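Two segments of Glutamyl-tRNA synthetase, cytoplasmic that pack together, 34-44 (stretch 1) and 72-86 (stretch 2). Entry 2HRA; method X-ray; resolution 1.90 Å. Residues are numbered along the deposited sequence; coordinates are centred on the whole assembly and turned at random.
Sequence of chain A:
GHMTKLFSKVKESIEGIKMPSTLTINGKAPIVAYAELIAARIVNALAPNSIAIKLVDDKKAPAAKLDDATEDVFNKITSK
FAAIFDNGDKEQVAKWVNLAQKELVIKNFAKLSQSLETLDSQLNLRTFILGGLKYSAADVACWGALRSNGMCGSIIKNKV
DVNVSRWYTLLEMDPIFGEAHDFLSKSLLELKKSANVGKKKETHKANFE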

# COMPACT_ATOMS: atom_id res chain seq x y z
N TYR A 34 -0.64 2.06 4.01
CA TYR A 34 0.61 1.84 3.28
C TYR A 34 0.39 1.92 1.79
O TYR A 34 1.20 2.50 1.07
N ALA A 35 -0.69 1.36 1.29
CA ALA A 35 -0.92 1.32 -0.14
C ALA A 35 -0.95 2.72 -0.73
O ALA A 35 -0.36 2.98 -1.78
N GLU A 36 -1.66 3.60 -0.02
CA GLU A 36 -1.87 4.99 -0.36
C GLU A 36 -0.56 5.71 -0.30
O GLU A 36 -0.22 6.44 -1.23
N LEU A 37 0.20 5.51 0.77
CA LEU A 37 1.51 6.12 0.89
C LEU A 37 2.46 5.68 -0.22
O LEU A 37 3.20 6.51 -0.75
N ILE A 38 2.47 4.39 -0.57
CA ILE A 38 3.40 3.89 -1.59
C ILE A 38 3.01 4.46 -2.98
O ILE A 38 3.85 4.92 -3.77
N ALA A 39 1.71 4.51 -3.23
CA ALA A 39 1.18 5.11 -4.46
C ALA A 39 1.74 6.52 -4.67
O ALA A 39 2.11 6.89 -5.79
N ALA A 40 1.74 7.31 -3.58
CA ALA A 40 2.21 8.68 -3.57
C ALA A 40 3.70 8.72 -3.76
O ALA A 40 4.21 9.55 -4.46
N ARG A 41 4.42 7.78 -3.15
CA ARG A 41 5.86 7.70 -3.38
C ARG A 41 6.21 7.38 -4.83
O ARG A 41 7.18 7.93 -5.37
N ILE A 42 5.40 6.53 -5.46
CA ILE A 42 5.59 6.21 -6.87
C ILE A 42 5.35 7.45 -7.72
O ILE A 42 6.14 7.80 -8.60
N VAL A 43 4.26 8.15 -7.44
CA VAL A 43 3.92 9.36 -8.17
C VAL A 43 5.05 10.41 -8.07
O VAL A 43 5.53 10.94 -9.11
N ASN A 44 5.51 10.71 -6.86
CA ASN A 44 6.56 11.72 -6.71
C ASN A 44 7.92 11.28 -7.24
O ASN A 44 8.72 12.12 -7.63
N ASP A 72 -12.45 5.93 -0.52
CA ASP A 72 -11.86 5.38 -1.74
C ASP A 72 -10.58 6.14 -2.08
O ASP A 72 -10.37 6.50 -3.23
N VAL A 73 -9.72 6.36 -1.07
CA VAL A 73 -8.53 7.21 -1.24
C VAL A 73 -7.51 6.62 -2.25
O VAL A 73 -7.03 7.34 -3.14
N PHE A 74 -7.18 5.34 -2.11
CA PHE A 74 -6.26 4.68 -3.02
C PHE A 74 -6.68 4.94 -4.46
O PHE A 74 -5.89 5.45 -5.28
N ASN A 75 -7.92 4.59 -4.77
CA ASN A 75 -8.39 4.72 -6.14
C ASN A 75 -8.42 6.16 -6.64
O ASN A 75 -8.29 6.42 -7.84
N LYS A 76 -8.63 7.09 -5.72
CA LYS A 76 -8.59 8.49 -6.06
C LYS A 76 -7.16 8.90 -6.44
O LYS A 76 -6.99 9.67 -7.36
N ILE A 77 -6.14 8.37 -5.77
CA ILE A 77 -4.76 8.73 -6.13
C ILE A 77 -4.46 8.22 -7.55
O ILE A 77 -3.91 8.92 -8.43
N THR A 78 -4.91 7.01 -7.75
CA THR A 78 -4.67 6.18 -8.90
C THR A 78 -5.31 6.76 -10.17
O THR A 78 -4.69 6.75 -11.22
N SER A 79 -6.52 7.29 -10.02
CA SER A 79 -7.29 7.87 -11.12
C SER A 79 -6.87 9.32 -11.39
O SER A 79 -6.89 9.79 -12.55
N LYS A 80 -6.50 10.02 -10.33
CA LYS A 80 -5.97 11.38 -10.43
C LYS A 80 -4.64 11.36 -11.15
O LYS A 80 -4.36 12.24 -11.97
N PHE A 81 -3.80 10.39 -10.81
CA PHE A 81 -2.48 10.30 -11.44
C PHE A 81 -2.45 9.17 -12.46
O PHE A 81 -1.55 8.33 -12.45
N ALA A 82 -3.42 9.19 -13.37
CA ALA A 82 -3.60 8.10 -14.33
C ALA A 82 -2.43 7.96 -15.30
O ALA A 82 -2.13 6.85 -15.75
N ALA A 83 -1.75 9.08 -15.57
CA ALA A 83 -0.53 9.10 -16.37
C ALA A 83 0.56 8.21 -15.81
O ALA A 83 1.31 7.61 -16.58
N ILE A 84 0.66 8.14 -14.48
CA ILE A 84 1.62 7.28 -13.80
C ILE A 84 1.13 5.83 -13.70
O ILE A 84 1.87 4.90 -14.02
N PHE A 85 -0.11 5.66 -13.24
CA PHE A 85 -0.71 4.34 -13.11
C PHE A 85 -1.37 3.98 -14.43
O PHE A 85 -2.59 4.03 -14.56
N ASP A 86 -0.53 3.64 -15.41
CA ASP A 86 -0.93 3.52 -16.82
C ASP A 86 -0.81 2.10 -17.36
O ASP A 86 -0.94 1.91 -18.56

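The two helices run nearly parallel, their axes crossing at 15° and approaching to 9.3 Å, and the contact between the stretches is almost wholly apolar; no direct hydrogen bond links them. Tyr34 lies out of reach, so the interface opens with Ala35. Ala35 CB points toward stretch 2 and sits 3.9 Å from Phe74 CD1, a small methyl that leaves room for the ring. Phe74, in the t rotamer, starts sideways but brings its end nearer, so that the ring edge meets Ala35 O, which lies 3.6 Å from Phe74 CE1.

Glu36 (chi1 m, chi2 p) is partly exposed, and its type suits the place: a long aliphatic stem for packing and a carboxylate for water. Glu36 CG packs 3.8 Å from Val73 CG1, and the carboxylate takes a water: water 1 donates to Glu36 OE2 at 2.8 Å and accepts from Phe74 N, also at 2.8 Å, bridging the acid to a backbone NH in the first turn of the second helix. Leu37 points away, and the end of Ile38 leads away too.

One turn on from Ala35, Ala39 faces stretch 2 squarely. Ala39 CB lies 4.0 Å from each of Phe74 CE1, Ile77 CG2 and Phe85 CZ, a compact methyl shared by three larger side chains. Ile77 (m, t) also sends CD1 to within 3.7 Å of Glu36 O.

Ile42 (m, t) points toward stretch 2, with Ile42 CG2 3.8 Å from Ile84 CG2. Val43, chi1 t, is the most extensively covered residue of stretch 1. Both are buried and apolar, packing with no polar side-chain group to satisfy, and beta-branched Val43 offers two methyls close to its backbone. Val43 CG1 lies over one face of the Phe81 ring, 3.9 Å from the centroid, in a CH-pi contact, and 3.7 Å from Ile84 CD1; Val43 CG2 approaches Phe85 CE1 at 3.5 Å. Phe81, Ile84 and Phe85 all adopt chi1 m. Asn44 makes no contact across.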

# COMPACT_ATOMS: atom_id res chain seq x y z
CB TYR A 34 1.28 0.50 3.69
CG TYR A 34 1.95 0.54 5.04
CD1 TYR A 34 1.41 -0.16 6.13
CD2 TYR A 34 3.06 1.34 5.27
CE1 TYR A 34 2.00 -0.10 7.35
CE2 TYR A 34 3.66 1.39 6.55
CZ TYR A 34 3.12 0.69 7.56
OH TYR A 34 3.68 0.73 8.84
CB ALA A 35 -2.20 0.60 -0.45
CB GLU A 36 -2.86 5.65 0.62
CG GLU A 36 -4.32 5.17 0.47
CD GLU A 36 -4.63 3.83 1.23
OE1 GLU A 36 -3.72 3.20 1.80
OE2 GLU A 36 -5.81 3.41 1.26
CB LEU A 37 2.13 5.85 2.26
CG LEU A 37 3.58 6.32 2.53
CD1 LEU A 37 3.75 7.83 2.60
CD2 LEU A 37 4.03 5.68 3.84
CB ILE A 38 3.48 2.29 -1.54
CG1 ILE A 38 4.15 1.84 -0.23
CG2 ILE A 38 4.33 1.72 -2.66
CD1 ILE A 38 4.03 0.33 0.05
CB ALA A 39 -0.35 5.13 -4.42
CB ALA A 40 1.82 9.38 -2.25
CB ARG A 41 6.49 6.69 -2.42
CG ARG A 41 6.39 7.19 -0.99
CD ARG A 41 6.52 6.09 0.05
NE ARG A 41 7.81 5.40 0.05
CZ ARG A 41 8.92 5.79 0.70
NH1 ARG A 41 8.99 6.94 1.39
NH2 ARG A 41 10.01 5.05 0.61
CB ILE A 42 4.67 5.02 -7.30
CG1 ILE A 42 5.11 3.75 -6.56
CG2 ILE A 42 4.73 4.86 -8.87
CD1 ILE A 42 4.05 2.58 -6.54
CB VAL A 43 2.60 9.95 -7.65
CG1 VAL A 43 2.36 11.34 -8.22
CG2 VAL A 43 1.44 9.02 -7.98
CB ASN A 44 6.71 12.17 -5.26
CG ASN A 44 5.53 12.99 -4.75
OD1 ASN A 44 4.89 13.77 -5.46
ND2 ASN A 44 5.27 12.83 -3.49
CB ASP A 72 -12.89 5.47 -2.88
CG ASP A 72 -12.69 4.43 -3.99
OD1 ASP A 72 -12.02 3.38 -3.78
OD2 ASP A 72 -13.23 4.68 -5.10
CB VAL A 73 -7.82 7.48 0.13
CG1 VAL A 73 -6.49 8.19 -0.10
CG2 VAL A 73 -8.73 8.30 1.08
CB PHE A 74 -6.20 3.17 -2.80
CG PHE A 74 -5.16 2.48 -3.64
CD1 PHE A 74 -3.81 2.64 -3.36
CD2 PHE A 74 -5.52 1.68 -4.71
CE1 PHE A 74 -2.84 2.02 -4.15
CE2 PHE A 74 -4.56 1.04 -5.48
CZ PHE A 74 -3.21 1.21 -5.19
CB ASN A 75 -9.77 4.11 -6.28
CG ASN A 75 -9.74 2.60 -6.35
OD1 ASN A 75 -8.90 2.01 -7.03
ND2 ASN A 75 -10.68 1.97 -5.66
CB LYS A 76 -9.18 9.34 -4.94
CG LYS A 76 -10.69 9.17 -4.79
CD LYS A 76 -11.30 10.12 -3.78
CE LYS A 76 -12.78 10.36 -4.06
NZ LYS A 76 -13.66 9.23 -3.69
CB ILE A 77 -3.76 8.11 -5.15
CG1 ILE A 77 -4.01 8.64 -3.73
CG2 ILE A 77 -2.30 8.38 -5.60
CD1 ILE A 77 -3.32 7.82 -2.66
CB THR A 78 -5.21 4.79 -8.54
OG1 THR A 78 -4.11 3.97 -8.08
CG2 THR A 78 -6.04 4.20 -9.63
CB SER A 79 -8.77 7.78 -10.77
OG SER A 79 -9.53 8.57 -11.66
CB LYS A 80 -5.77 11.97 -9.04
CG LYS A 80 -5.65 13.47 -8.98
CD LYS A 80 -5.20 13.86 -7.57
CE LYS A 80 -5.83 15.12 -7.07
NZ LYS A 80 -5.26 16.33 -7.74
CB PHE A 81 -1.40 10.19 -10.37
CG PHE A 81 -1.34 11.40 -9.49
CD1 PHE A 81 -1.91 11.40 -8.24
CD2 PHE A 81 -0.75 12.57 -9.95
CE1 PHE A 81 -1.87 12.52 -7.44
CE2 PHE A 81 -0.71 13.69 -9.17
CZ PHE A 81 -1.28 13.67 -7.91
CB ALA A 82 -4.90 8.29 -15.10
CB ALA A 83 0.00 10.54 -16.50
CB ILE A 84 1.98 7.85 -12.39
CG1 ILE A 84 2.72 9.20 -12.61
CG2 ILE A 84 2.79 6.81 -11.53
CD1 ILE A 84 3.41 9.75 -11.39
CB PHE A 85 -1.67 4.33 -11.92
CG PHE A 85 -0.98 4.61 -10.63
CD1 PHE A 85 -1.04 5.87 -10.05
CD2 PHE A 85 -0.17 3.64 -10.06
CE1 PHE A 85 -0.33 6.14 -8.88
CE2 PHE A 85 0.53 3.90 -8.90
CZ PHE A 85 0.45 5.17 -8.31
CB ASP A 86 -0.06 4.43 -17.70
CG ASP A 86 1.42 4.00 -17.76
OD1 ASP A 86 1.82 3.03 -17.08
OD2 ASP A 86 2.19 4.65 -18.50
O HOH W 1 -8.22 3.62 -0.13